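Side-chain contacts in putative uncharacterized protein (PDB 4FBD), which is of unknown function, a conserved protein of Toxoplasma gondii belonging to the DUF3228 family: residues L36-D41 and E68-L73; E64-K69 and L150-Y155. One frame throughout, in Å; residues are numbered along the deposited sequence. Where two conformers were deposited one is given.

Contact 1: residues L36-D41 and E68-L73; sequences LPLGLD and EKVNEL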
loop_
_atom_site.group_PDB
_atom_site.type_symbol
_atom_site.label_atom_id
_atom_site.label_comp_id
_atom_site.label_asym_id
_atom_site.label_seq_id
_atom_site.Cartn_x
_atom_site.Cartn_y
_atom_site.Cartn_z
ATOM N N LEU A 36 27.125 -15.719 27.385
ATOM C CA LEU A 36 28.034 -14.956 26.531
ATOM C C LEU A 36 29.306 -15.779 26.355
ATOM O O LEU A 36 29.674 -16.544 27.230
ATOM C CB LEU A 36 28.375 -13.581 27.118
ATOM C CG LEU A 36 27.286 -12.503 27.132
ATOM C CD1 LEU A 36 27.786 -11.248 27.809
ATOM C CD2 LEU A 36 26.802 -12.174 25.732
ATOM N N PRO A 37 30.001 -15.615 25.238
ATOM C CA PRO A 37 29.736 -14.716 24.129
ATOM C C PRO A 37 28.584 -15.148 23.233
ATOM O O PRO A 37 28.064 -16.256 23.358
ATOM C CB PRO A 37 31.027 -14.794 23.326
ATOM C CG PRO A 37 31.499 -16.199 23.547
ATOM C CD PRO A 37 31.114 -16.538 24.945
ATOM N N LEU A 38 28.201 -14.247 22.342
ATOM C CA LEU A 38 27.178 -14.518 21.363
ATOM C C LEU A 38 27.779 -15.340 20.249
ATOM O O LEU A 38 28.979 -15.211 19.936
ATOM C CB LEU A 38 26.687 -13.220 20.740
ATOM C CG LEU A 38 26.032 -12.203 21.651
ATOM C CD1 LEU A 38 25.793 -10.966 20.832
ATOM C CD2 LEU A 38 24.764 -12.710 22.283
ATOM N N GLY A 39 26.952 -16.163 19.627
ATOM C CA GLY A 39 27.389 -16.958 18.491
ATOM C C GLY A 39 26.861 -16.356 17.209
ATOM O O GLY A 39 26.260 -15.280 17.202
ATOM N N LEU A 40 27.063 -17.057 16.119
ATOM C CA LEU A 40 26.591 -16.611 14.836
ATOM C C LEU A 40 26.270 -17.811 13.986
ATOM O O LEU A 40 27.173 -18.459 13.494
ATOM C CB LEU A 40 27.660 -15.763 14.150
ATOM C CG LEU A 40 27.343 -15.268 12.729
ATOM C CD1 LEU A 40 26.163 -14.350 12.724
ATOM C CD2 LEU A 40 28.542 -14.549 12.142
ATOM N N ASP A 41 24.986 -18.117 13.829
ATOM C CA ASP A 41 24.569 -19.244 12.998
ATOM C C ASP A 41 24.797 -18.886 11.521
ATOM O O ASP A 41 24.002 -18.135 10.928
ATOM C CB ASP A 41 23.092 -19.581 13.227
ATOM C CG ASP A 41 22.583 -20.653 12.271
ATOM O OD1 ASP A 41 23.367 -21.588 11.954
ATOM O OD2 ASP A 41 21.401 -20.550 11.836
ATOM N N GLU A 68 33.954 -11.808 16.746
ATOM C CA GLU A 68 34.916 -11.377 17.722
ATOM C C GLU A 68 34.719 -9.896 18.054
ATOM O O GLU A 68 34.693 -9.516 19.229
ATOM C CB GLU A 68 36.329 -11.625 17.191
ATOM C CG GLU A 68 37.417 -11.631 18.255
ATOM C CD GLU A 68 37.754 -10.264 18.822
ATOM O OE1 GLU A 68 37.179 -9.257 18.359
ATOM O OE2 GLU A 68 38.625 -10.198 19.725
ATOM N N LYS A 69 34.581 -9.062 17.028
ATOM C CA LYS A 69 34.392 -7.626 17.257
ATOM C C LYS A 69 33.043 -7.331 17.901
ATOM O O LYS A 69 32.928 -6.410 18.711
ATOM C CB LYS A 69 34.602 -6.833 15.973
ATOM C CG LYS A 69 36.040 -6.898 15.492
ATOM C CD LYS A 69 36.306 -5.933 14.360
ATOM C CE LYS A 69 37.763 -5.993 13.909
ATOM N NZ LYS A 69 37.990 -5.036 12.791
ATOM N N VAL A 70 32.026 -8.120 17.561
ATOM C CA VAL A 70 30.709 -7.962 18.181
ATOM C C VAL A 70 30.844 -8.225 19.672
ATOM O O VAL A 70 30.429 -7.409 20.501
ATOM C CB VAL A 70 29.676 -8.945 17.627
ATOM C CG1 VAL A 70 28.493 -9.062 18.588
ATOM C CG2 VAL A 70 29.241 -8.521 16.249
ATOM N N ASN A 71 31.430 -9.366 20.014
ATOM C CA ASN A 71 31.636 -9.711 21.422
ATOM C C ASN A 71 32.516 -8.705 22.180
ATOM O O ASN A 71 32.251 -8.380 23.337
ATOM C CB ASN A 71 32.154 -11.146 21.523
ATOM C CG ASN A 71 31.042 -12.151 21.303
ATOM O OD1 ASN A 71 30.004 -12.081 21.965
ATOM N ND2 ASN A 71 31.235 -13.072 20.379
ATOM N N GLU A 72 33.544 -8.191 21.513
ATOM C CA GLU A 72 34.403 -7.172 22.107
ATOM C C GLU A 72 33.612 -5.888 22.330
ATOM O O GLU A 72 33.707 -5.272 23.394
ATOM C CB GLU A 72 35.575 -6.855 21.196
ATOM C CG GLU A 72 36.570 -5.889 21.803
ATOM C CD GLU A 72 37.785 -5.656 20.901
ATOM O OE1 GLU A 72 38.925 -5.887 21.365
ATOM O OE2 GLU A 72 37.594 -5.282 19.725
ATOM N N LEU A 73 32.856 -5.464 21.319
ATOM C CA LEU A 73 32.057 -4.261 21.468
ATOM C C LEU A 73 31.046 -4.392 22.603
ATOM O O LEU A 73 30.784 -3.425 23.312
ATOM C CB LEU A 73 31.347 -3.896 20.164
ATOM C CG LEU A 73 32.298 -3.325 19.104
ATOM C CD1 LEU A 73 31.638 -3.178 17.731
ATOM C CD2 LEU A 73 32.875 -1.979 19.569
#

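Contact 2: residues E64-K69 and L150-Y155; sequences EEFLEK and LDLILY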
loop_
_atom_site.group_PDB
_atom_site.type_symbol
_atom_site.label_atom_id
_atom_site.label_comp_id
_atom_site.label_asym_id
_atom_site.label_seq_id
_atom_site.Cartn_x
_atom_site.Cartn_y
_atom_site.Cartn_z
ATOM N N GLU A 64 34.350 -15.037 11.633
ATOM C CA GLU A 64 35.076 -15.205 12.873
ATOM C C GLU A 64 35.399 -13.801 13.444
ATOM O O GLU A 64 35.081 -13.484 14.583
ATOM C CB GLU A 64 36.372 -15.988 12.636
ATOM C CG GLU A 64 36.205 -17.458 12.120
ATOM C CD GLU A 64 35.675 -17.596 10.664
ATOM O OE1 GLU A 64 35.486 -16.582 9.952
ATOM O OE2 GLU A 64 35.441 -18.745 10.236
ATOM N N GLU A 65 36.024 -12.971 12.624
ATOM C CA GLU A 65 36.400 -11.612 13.006
ATOM C C GLU A 65 35.172 -10.776 13.385
ATOM O O GLU A 65 35.187 -10.002 14.347
ATOM C CB GLU A 65 37.161 -10.964 11.837
ATOM C CG GLU A 65 37.595 -9.511 12.050
ATOM C CD GLU A 65 38.425 -8.946 10.881
ATOM O OE1 GLU A 65 39.239 -9.691 10.278
ATOM O OE2 GLU A 65 38.274 -7.736 10.589
ATOM N N PHE A 66 34.111 -10.926 12.612
ATOM C CA PHE A 66 32.875 -10.216 12.877
ATOM C C PHE A 66 32.349 -10.527 14.283
ATOM O O PHE A 66 32.045 -9.634 15.066
ATOM C CB PHE A 66 31.845 -10.632 11.838
ATOM C CG PHE A 66 30.516 -10.021 12.049
ATOM C CD1 PHE A 66 30.292 -8.708 11.700
ATOM C CD2 PHE A 66 29.487 -10.754 12.604
ATOM C CE1 PHE A 66 29.061 -8.128 11.905
ATOM C CE2 PHE A 66 28.257 -10.191 12.817
ATOM C CZ PHE A 66 28.033 -8.870 12.463
ATOM N N LEU A 67 32.263 -11.810 14.591
ATOM C CA LEU A 67 31.750 -12.267 15.878
ATOM C C LEU A 67 32.663 -11.806 17.018
ATOM O O LEU A 67 32.206 -11.431 18.100
ATOM C CB LEU A 67 31.656 -13.791 15.868
ATOM C CG LEU A 67 30.941 -14.395 17.054
ATOM C CD1 LEU A 67 29.527 -13.826 17.109
ATOM C CD2 LEU A 67 30.932 -15.940 16.954
ATOM N N GLU A 68 33.954 -11.808 16.746
ATOM C CA GLU A 68 34.916 -11.377 17.722
ATOM C C GLU A 68 34.719 -9.896 18.054
ATOM O O GLU A 68 34.693 -9.516 19.229
ATOM C CB GLU A 68 36.329 -11.625 17.191
ATOM C CG GLU A 68 37.417 -11.631 18.255
ATOM C CD GLU A 68 37.754 -10.264 18.822
ATOM O OE1 GLU A 68 37.179 -9.257 18.359
ATOM O OE2 GLU A 68 38.625 -10.198 19.725
ATOM N N LYS A 69 34.581 -9.062 17.028
ATOM C CA LYS A 69 34.392 -7.626 17.257
ATOM C C LYS A 69 33.043 -7.331 17.901
ATOM O O LYS A 69 32.928 -6.410 18.711
ATOM C CB LYS A 69 34.602 -6.833 15.973
ATOM C CG LYS A 69 36.040 -6.898 15.492
ATOM C CD LYS A 69 36.306 -5.933 14.360
ATOM C CE LYS A 69 37.763 -5.993 13.909
ATOM N NZ LYS A 69 37.990 -5.036 12.791
ATOM N N LEU A 150 23.963 -1.463 13.536
ATOM C CA LEU A 150 23.576 -2.792 13.133
ATOM C C LEU A 150 22.597 -3.293 14.195
ATOM O O LEU A 150 22.900 -3.242 15.396
ATOM C CB LEU A 150 24.777 -3.737 13.068
ATOM C CG LEU A 150 25.868 -3.330 12.083
ATOM C CD1 LEU A 150 27.056 -4.237 12.221
ATOM C CD2 LEU A 150 25.309 -3.301 10.646
ATOM N N ASP A 151 21.414 -3.720 13.761
ATOM C CA ASP A 151 20.432 -4.297 14.645
ATOM C C ASP A 151 20.784 -5.767 14.521
ATOM O O ASP A 151 20.661 -6.348 13.430
ATOM C CB ASP A 151 19.020 -4.010 14.145
ATOM C CG ASP A 151 17.928 -4.363 15.162
ATOM O OD1 ASP A 151 18.249 -4.861 16.264
ATOM O OD2 ASP A 151 16.724 -4.110 14.847
ATOM N N LEU A 152 21.303 -6.348 15.599
ATOM C CA LEU A 152 21.670 -7.756 15.604
ATOM C C LEU A 152 20.503 -8.525 16.171
ATOM O O LEU A 152 20.083 -8.279 17.317
ATOM C CB LEU A 152 22.899 -7.997 16.448
ATOM C CG LEU A 152 24.170 -7.242 16.056
ATOM C CD1 LEU A 152 25.312 -7.565 17.071
ATOM C CD2 LEU A 152 24.547 -7.560 14.621
ATOM N N ILE A 153 19.953 -9.438 15.380
ATOM C CA ILE A 153 18.802 -10.201 15.850
ATOM C C ILE A 153 19.310 -11.523 16.344
ATOM O O ILE A 153 20.036 -12.206 15.624
ATOM C CB ILE A 153 17.776 -10.450 14.751
ATOM C CG1 ILE A 153 17.465 -9.157 13.988
ATOM C CG2 ILE A 153 16.506 -11.048 15.360
ATOM C CD1 ILE A 153 16.909 -8.071 14.866
ATOM N N LEU A 154 18.924 -11.885 17.565
ATOM C CA LEU A 154 19.362 -13.125 18.193
ATOM C C LEU A 154 18.245 -14.147 18.364
ATOM O O LEU A 154 17.091 -13.795 18.535
ATOM C CB LEU A 154 19.922 -12.817 19.583
ATOM C CG LEU A 154 21.068 -11.801 19.629
ATOM C CD1 LEU A 154 21.513 -11.555 21.047
ATOM C CD2 LEU A 154 22.250 -12.236 18.776
ATOM N N TYR A 155 18.610 -15.422 18.293
ATOM C CA TYR A 155 17.689 -16.538 18.540
ATOM C C TYR A 155 18.344 -17.409 19.561
ATOM O O TYR A 155 19.568 -17.508 19.587
ATOM C CB TYR A 155 17.372 -17.338 17.264
ATOM C CG TYR A 155 16.097 -16.897 16.559
ATOM C CD1 TYR A 155 15.941 -15.594 16.097
ATOM C CD2 TYR A 155 15.052 -17.796 16.345
ATOM C CE1 TYR A 155 14.777 -15.192 15.449
ATOM C CE2 TYR A 155 13.887 -17.411 15.703
ATOM C CZ TYR A 155 13.754 -16.104 15.260
ATOM O OH TYR A 155 12.605 -15.712 14.622
#

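Contact 1: residues L36-D41 and E68-L73
Asn71 reaches from helix 63-76 to Leu38 and grips both polar backbone atoms of that residue with its side-chain amide. Leu38 N donates to Asn71 OD1 at 2.8 Å, with Leu38 N lifted 17° out of the plane of the Asn71 carbonyl. In return Asn71 ND2 donates to Leu38 O over 3.1 Å. This second bond is nearly straight, 176° at the hydrogen: Asn71 ND2 comes in on a lone pair in the Leu38 carbonyl plane, and Leu38 O lies almost in the plane of the Asn71 amide. Two bonds from one flat group fix its rotation and settle which end is oxygen and which nitrogen. The torsion that allows this sets Asn71 CG anti to its own carbonyl carbon (chi1 -76°). Pro37, joined to Leu36 by a cis peptide bond, lies over one face of the amide, its CB 3.3 Å from Asn71 CG. The arrangement lets a helix side chain bind an extended backbone much as an adjacent strand would, at the edge strand of a mixed five-stranded sheet, where Gly39 is bonded through its backbone to Trp181 and Ile183. Beneath the polar pair, the buried side chains of Leu38 and Val70 cross at about a right angle, with Leu38 CD1 4.0 Å from Val70 CG1. The backbone oxygen of Asn71 has a further partner one turn along the helix, the hydroxyl of Thr75.

Contact 2: residues E64-K69 and L150-Y155
Phe66 presents the rim of its ring to two leucines of strand 149-156. Leu150 CD1 lies 4.4 Å from Phe66 CE1, and Leu152 CD2 lies 4.3 Å from the neighbouring carbon, Phe66 CZ. Both methyls sit near the ring plane, so the meeting is methyl against ring edge, and neither leucine lies over a face. With chi1 at 177°, the ring extends from CB on the side opposite the backbone N, and its far end comes closest to the strand, although the bond from CA to CB is not aimed there. The two leucines stand two residues apart, on the same side of the strand, and share one rotamer yet meet the ring through different methyls, CD1 of Leu150 and CD2 of Leu152. All three residues are buried, and the ring also meets that of Phe98 with the planes about 30° apart. Even so, these are loose apolar contacts, consistent with the small 78 Å² buried in all. The solvent side of the helix contrasts with it. Glu64 and Glu68 are exposed there, while Glu65 and Lys69, one turn apart, lie at the margin; Glu65 OE2 and Lys69 NZ, 3.5 Å apart, form a long, weak ion pair, doubtful because the lysine was modelled in two conformers. On the strand, Asp151 faces away from the helix, its OD1 hydrogen-bonded to His92 ND1 of strand 90-96. Apolar residues inward and charged ones outward, set against alternating leucines, make this an amphipathic helix packed on one face of a mixed, largely antiparallel sheet, as in alpha+beta folds.

How the contacts relate
Contacts 1 and 2 are consecutive parts of one interface, with centres about 5 Å apart: helix 63-76 serves both, and Glu68 and Lys69 belong to both helical segments. Contact 1 joins the helix to the chain at the edge strand, while contact 2 joins it to strand 149-156 further inside the same sheet. Their side chains run together, Val70 CG1 lying 3.8 Å from Leu152 CD1 and Leu38 CD2 3.7 Å from Leu154 CD1. Leu67, one helix residue after Phe66, packs with its CD1 3.2 Å from Leu38 O, the oxygen that accepts from Asn71. The paired hydrogen bonds of Asn71 flank an apolar layer, and with no function established, neither contact can be tied to an active site.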